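PDB 3GRZ: ribosomal protein L11 methyltransferase, which probably uses S-adenosyl-L-methionine to trimethylate lysine side chains of ribosomal protein L11, the present chain being its C-terminal methyltransferase domain. Local coordinates for residues N43-Q48 and G186-L191. Numbering follows the deposited sequence.
Sequences NHQTTQ and GRWIGL
The indole of W188 lies against the first turn of helix 44-57, where T46 makes the closest carbon-to-carbon contact, CG2 to W188 CD2 at 3.6 Å, a CH-pi contact over one face of the five-membered ring. A threonine suits this place because its two branches do different work. With chi1 at 63°, OG1 stands between the backbone N and the carbonyl carbon, where it bonds to N132 ND2, while the methyl meets the indole. From the same side of the ring plane, but obliquely and near the rim, N43 presents its amide tip to tip, ND2 3.5 Å from W188 CE2; ND2 and NE1 are both donors, so they touch without bonding. At the ring edge, Q45 OE1 lies 3.4 Å from W188 CD1, and a water bonded to R187 N donates it a weak bond. Q45 NE2 is 3.7 Å from G186 N; positive phi favours glycine there, and a CB would be tight against NE2. On the opposite face, toward the rim, lies R187 CG. An alanine in place of W188 would probably leave the T46 methyl without its aromatic partner and the amide ends of N43 and Q45 freer to turn.

N43 is also the N-cap: OD1 accepts a weak bond from Q45 N, and its backbone O takes T47 N and T47 OG1 from opposite faces of its plane. T47 and N132 probably bind S-adenosyl-L-methionine. Beside that site, a methyl and two amides fit the indole by shape, placing strand 188-195 against the helix without a directional bond.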
ATOM      1  N   ASN B  43      10.604  12.579   6.325  1.00 68.07           N
ATOM      2  CA  ASN B  43      10.550  11.317   7.062  1.00 61.51           C
ATOM      3  C   ASN B  43      10.087  10.201   6.126  1.00 53.78           C
ATOM      4  O   ASN B  43       9.008  10.283   5.543  1.00 52.43           O
ATOM      5  CB  ASN B  43       9.602  11.455   8.260  1.00 65.47           C
ATOM      6  CG  ASN B  43       9.686  10.284   9.235  1.00 66.05           C
ATOM      7  OD1 ASN B  43       9.891   9.133   8.851  1.00 63.64           O
ATOM      8  ND2 ASN B  43       9.503  10.586  10.514  1.00 72.07           N
ATOM      9  N   HIS B  44      10.912   9.165   5.999  1.00 47.12           N
ATOM     10  CA  HIS B  44      10.705   8.096   5.021  1.00 45.75           C
ATOM     11  C   HIS B  44       9.527   7.191   5.349  1.00 40.49           C
ATOM     12  O   HIS B  44       8.767   6.828   4.442  1.00 37.95           O
ATOM     13  CB  HIS B  44      11.974   7.261   4.852  1.00 49.30           C
ATOM     14  CG  HIS B  44      13.173   8.069   4.464  1.00 63.74           C
ATOM     15  ND1 HIS B  44      13.163   8.957   3.408  1.00 70.80           N
ATOM     16  CD2 HIS B  44      14.418   8.127   4.994  1.00 69.53           C
ATOM     17  CE1 HIS B  44      14.350   9.528   3.306  1.00 75.93           C
ATOM     18  NE2 HIS B  44      15.130   9.041   4.256  1.00 75.71           N
ATOM     19  N   GLN B  45       9.382   6.844   6.632  1.00 39.86           N
ATOM     20  CA  GLN B  45       8.239   6.074   7.122  1.00 37.99           C
ATOM     21  C   GLN B  45       6.903   6.768   6.813  1.00 32.62           C
ATOM     22  O   GLN B  45       5.985   6.137   6.292  1.00 30.59           O
ATOM     23  CB  GLN B  45       8.362   5.750   8.627  1.00 40.88           C
ATOM     24  CG  GLN B  45       8.811   4.301   8.936  1.00 50.39           C
ATOM     25  CD  GLN B  45       9.260   4.045  10.401  1.00 52.20           C
ATOM     26  OE1 GLN B  45       9.466   4.977  11.200  1.00 50.47           O
ATOM     27  NE2 GLN B  45       9.426   2.759  10.744  1.00 42.21           N
ATOM     28  N   THR B  46       6.803   8.059   7.101  1.00 29.14           N
ATOM     29  CA  THR B  46       5.524   8.751   6.948  1.00 33.57           C
ATOM     30  C   THR B  46       5.202   8.982   5.480  1.00 37.66           C
ATOM     31  O   THR B  46       4.036   8.905   5.082  1.00 35.04           O
ATOM     32  CB  THR B  46       5.465  10.079   7.734  1.00 35.38           C
ATOM     33  OG1 THR B  46       6.456  10.975   7.227  1.00 33.44           O
ATOM     34  CG2 THR B  46       5.704   9.834   9.229  1.00 35.41           C
ATOM     35  N   THR B  47       6.246   9.226   4.679  1.00 30.19           N
ATOM     36  CA  THR B  47       6.099   9.329   3.235  1.00 28.14           C
ATOM     37  C   THR B  47       5.539   8.020   2.673  1.00 26.66           C
ATOM     38  O   THR B  47       4.598   8.052   1.901  1.00 26.66           O
ATOM     39  CB  THR B  47       7.446   9.731   2.553  1.00 24.87           C
ATOM     40  OG1 THR B  47       7.775  11.059   2.955  1.00 33.19           O
ATOM     41  CG2 THR B  47       7.355   9.703   1.039  1.00 32.37           C
ATOM     42  N   GLN B  48       6.105   6.880   3.078  1.00 29.71           N
ATOM     43  CA  GLN B  48       5.637   5.582   2.599  1.00 29.04           C
ATOM     44  C   GLN B  48       4.164   5.313   2.975  1.00 27.36           C
ATOM     45  O   GLN B  48       3.414   4.800   2.160  1.00 25.56           O
ATOM     46  CB  GLN B  48       6.523   4.452   3.127  1.00 35.54           C
ATOM     47  CG  GLN B  48       6.130   3.068   2.588  1.00 37.77           C
ATOM     48  CD  GLN B  48       6.966   1.950   3.164  1.00 36.12           C
ATOM     49  OE1 GLN B  48       6.866   1.628   4.353  1.00 39.47           O
ATOM     50  NE2 GLN B  48       7.812   1.353   2.324  1.00 36.89           N
ATOM     51  N   GLY B 186       6.598   1.745  12.955  1.00 38.94           N
ATOM     52  CA  GLY B 186       7.331   2.333  14.078  1.00 37.48           C
ATOM     53  C   GLY B 186       6.343   3.041  14.975  1.00 36.52           C
ATOM     54  O   GLY B 186       5.335   2.463  15.355  1.00 39.41           O
ATOM     55  N   ARG B 187       6.598   4.310  15.279  1.00 37.20           N
ATOM     56  CA  ARG B 187       5.649   5.082  16.087  1.00 38.84           C
ATOM     57  C   ARG B 187       4.658   5.894  15.250  1.00 32.05           C
ATOM     58  O   ARG B 187       3.784   6.575  15.792  1.00 37.02           O
ATOM     59  CB  ARG B 187       6.376   5.934  17.141  1.00 44.53           C
ATOM     60  CG  ARG B 187       7.262   7.096  16.654  1.00 51.08           C
ATOM     61  CD  ARG B 187       7.949   7.777  17.882  1.00 54.42           C
ATOM     62  NE  ARG B 187       6.959   8.235  18.873  1.00 54.46           N
ATOM     63  CZ  ARG B 187       7.123   8.259  20.197  1.00 55.95           C
ATOM     64  NH1 ARG B 187       8.256   7.845  20.761  1.00 53.05           N
ATOM     65  NH2 ARG B 187       6.133   8.702  20.968  1.00 52.03           N
ATOM     66  N   TRP B 188       4.779   5.783  13.927  1.00 30.14           N
ATOM     67  CA  TRP B 188       4.007   6.614  12.993  1.00 31.35           C
ATOM     68  C   TRP B 188       2.754   5.941  12.479  1.00 32.57           C
ATOM     69  O   TRP B 188       2.758   4.753  12.198  1.00 29.80           O
ATOM     70  CB  TRP B 188       4.874   7.033  11.799  1.00 34.81           C
ATOM     71  CG  TRP B 188       6.049   7.819  12.219  1.00 33.27           C
ATOM     72  CD1 TRP B 188       7.358   7.412  12.208  1.00 37.25           C
ATOM     73  CD2 TRP B 188       6.038   9.138  12.766  1.00 35.56           C
ATOM     74  NE1 TRP B 188       8.161   8.407  12.697  1.00 37.12           N
ATOM     75  CE2 TRP B 188       7.379   9.481  13.045  1.00 44.97           C
ATOM     76  CE3 TRP B 188       5.023  10.075  13.035  1.00 32.33           C
ATOM     77  CZ2 TRP B 188       7.738  10.723  13.580  1.00 46.24           C
ATOM     78  CZ3 TRP B 188       5.382  11.311  13.568  1.00 39.63           C
ATOM     79  CH2 TRP B 188       6.727  11.620  13.836  1.00 43.35           C
ATOM     80  N   ILE B 189       1.703   6.734  12.330  1.00 31.21           N
ATOM     81  CA  ILE B 189       0.402   6.275  11.884  1.00 29.72           C
ATOM     82  C   ILE B 189       0.028   6.962  10.584  1.00 30.37           C
ATOM     83  O   ILE B 189       0.245   8.172  10.425  1.00 29.64           O
ATOM     84  CB  ILE B 189      -0.699   6.603  12.950  1.00 33.28           C
ATOM     85  CG1 ILE B 189      -0.305   6.098  14.346  1.00 35.62           C
ATOM     86  CG2 ILE B 189      -2.066   6.085  12.531  1.00 28.96           C
ATOM     87  CD1 ILE B 189      -0.493   4.638  14.576  1.00 43.67           C
ATOM     88  N   GLY B 190      -0.536   6.187   9.657  1.00 27.85           N
ATOM     89  CA  GLY B 190      -1.189   6.724   8.465  1.00 25.62           C
ATOM     90  C   GLY B 190      -2.639   6.281   8.430  1.00 32.39           C
ATOM     91  O   GLY B 190      -2.961   5.170   8.843  1.00 29.74           O
ATOM     92  N   LEU B 191      -3.520   7.144   7.941  1.00 30.79           N
ATOM     93  CA  LEU B 191      -4.951   6.824   7.868  1.00 33.85           C
ATOM     94  C   LEU B 191      -5.554   7.088   6.502  1.00 32.89           C
ATOM     95  O   LEU B 191      -5.308   8.143   5.911  1.00 30.82           O
ATOM     96  CB  LEU B 191      -5.746   7.650   8.889  1.00 27.85           C
ATOM     97  CG  LEU B 191      -5.324   7.663  10.356  1.00 28.88           C
ATOM     98  CD1 LEU B 191      -6.127   8.746  11.085  1.00 31.93           C
ATOM     99  CD2 LEU B 191      -5.547   6.295  10.996  1.00 25.20           C
TER
HETATM  100  O   HOH W   1       9.376   5.303  14.485  1.00 44.52           O